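Local structure of ditrans,polycis-undecaprenyl-diphosphate synthase ((2E,6E)-farnesyl-diphosphate specific) (Acinetobacter baumannii, 6ACS) at residues S106-P109 / S110-A114. The protein probably condenses isopentenyl diphosphate units stepwise onto farnesyl diphosphate to make undecaprenyl diphosphate, the precursor of the lipid carrier used in bacterial cell wall synthesis. Sequence-based numbering, arbitrary orientation.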
# COMPACT_ATOMS: atom_id res chain seq x y z
N SER B 106 0.29 23.52 -4.22
CA SER B 106 1.20 24.57 -4.64
C SER B 106 1.00 24.98 -6.10
O SER B 106 1.38 26.10 -6.47
CB SER B 106 2.65 24.14 -4.40
OG SER B 106 3.02 23.06 -5.24
N ARG B 107 0.43 24.12 -6.93
CA ARG B 107 0.21 24.46 -8.33
C ARG B 107 -1.27 24.60 -8.69
O ARG B 107 -1.60 24.65 -9.88
CB ARG B 107 0.91 23.45 -9.24
CG ARG B 107 2.43 23.46 -9.07
CD ARG B 107 3.16 22.60 -10.09
NE ARG B 107 2.61 21.24 -10.16
CZ ARG B 107 2.99 20.24 -9.37
NH1 ARG B 107 3.93 20.43 -8.45
NH2 ARG B 107 2.44 19.04 -9.51
N LEU B 108 -2.16 24.68 -7.70
CA LEU B 108 -3.57 24.85 -8.00
C LEU B 108 -3.91 26.33 -8.20
O LEU B 108 -3.24 27.20 -7.64
CB LEU B 108 -4.43 24.30 -6.87
CG LEU B 108 -4.33 22.81 -6.59
CD1 LEU B 108 -5.29 22.47 -5.46
CD2 LEU B 108 -4.68 22.05 -7.85
N PRO B 109 -4.94 26.64 -8.99
CA PRO B 109 -5.37 28.04 -9.10
C PRO B 109 -5.71 28.59 -7.73
O PRO B 109 -6.28 27.90 -6.88
CB PRO B 109 -6.61 27.96 -10.00
CG PRO B 109 -6.54 26.63 -10.69
CD PRO B 109 -5.81 25.72 -9.74
N SER B 110 -5.35 29.86 -7.52
CA SER B 110 -5.54 30.47 -6.20
C SER B 110 -7.01 30.49 -5.80
O SER B 110 -7.32 30.36 -4.61
CB SER B 110 -4.95 31.88 -6.19
OG SER B 110 -5.47 32.67 -7.24
N HIS B 111 -7.92 30.63 -6.76
CA HIS B 111 -9.35 30.65 -6.43
C HIS B 111 -9.81 29.29 -5.92
O HIS B 111 -10.63 29.22 -4.99
CB HIS B 111 -10.16 31.07 -7.65
CG HIS B 111 -11.60 31.35 -7.34
ND1 HIS B 111 -12.02 32.50 -6.71
CD2 HIS B 111 -12.72 30.61 -7.56
CE1 HIS B 111 -13.33 32.48 -6.57
NE2 HIS B 111 -13.78 31.34 -7.07
N LEU B 112 -9.29 28.21 -6.50
CA LEU B 112 -9.61 26.87 -6.01
C LEU B 112 -9.04 26.65 -4.62
O LEU B 112 -9.69 26.03 -3.77
CB LEU B 112 -9.08 25.81 -6.97
CG LEU B 112 -9.23 24.35 -6.50
CD1 LEU B 112 -10.68 23.98 -6.20
CD2 LEU B 112 -8.63 23.39 -7.51
N VAL B 113 -7.81 27.12 -4.37
CA VAL B 113 -7.22 26.98 -3.05
C VAL B 113 -8.06 27.71 -2.01
O VAL B 113 -8.35 27.18 -0.92
CB VAL B 113 -5.76 27.48 -3.05
CG1 VAL B 113 -5.18 27.37 -1.65
CG2 VAL B 113 -4.94 26.68 -4.05
N ALA B 114 -8.46 28.94 -2.32
CA ALA B 114 -9.29 29.71 -1.40
C ALA B 114 -10.62 29.01 -1.16
O ALA B 114 -11.12 28.98 -0.03
CB ALA B 114 -9.51 31.13 -1.95
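The carbonyl oxygen of Pro-109 accepts a main-chain hydrogen bond from Val-113 in the first turn of helix 110-123. Val-113 N donates to Pro-109 O at 3.0 Å, with an N-H...O angle of 162°. The donor lies almost in line with the C=O bond. Leu-112 N also lies 3.0 Å from Pro-109 O. Apolar groups border the same oxygen: Val-113 CG2 is 3.4 Å from Pro-109 O, and Leu-112 CB is 3.5 Å from it.

Pro-109 is the N-cap residue. Its backbone is extended (psi 142°), and the chain turns into the helix at Ser-110.

Leu-108, the residue just before the N-cap, folds its side chain back toward the first turn. Its CB rests against one methyl of Val-113, with Leu-108 CB and Val-113 CG2 3.7 Å apart. That methyl stands beside the backbone N of Val-113 and anti to its carbonyl carbon, which turns it to the loop. Further out, the two leucines meet at an angle through their branch ends, Leu-108 CD1 to Leu-112 CD2 at 4.0 Å. The same Leu-112 CD2 sits 4.3 Å from Pro-109 CD, a looser touch at the ring.

Leu-112 is buried and also packs on Met-78, Leu-81 and Glu-82 of helix 71-95. Pro-109 reaches Met-78 too. Earlier in the loop, Ser-106 OG is hydrogen-bonded to Asp-104 OD1.

The contact lies in a strand-to-helix connection of an alpha/beta fold, away from the predicted substrate and magnesium sites. Strand 97-102, outermost in the parallel sheet of this chain, leads through this loop into helix 110-123, and the chain then returns as the neighbouring strand 129-134. The chemistry implies a helix start whose first turn is closed by the Val-113 to Pro-109 bond, while Leu-108 packs against Val-113 and Leu-112 and the proline ring flanks Leu-112.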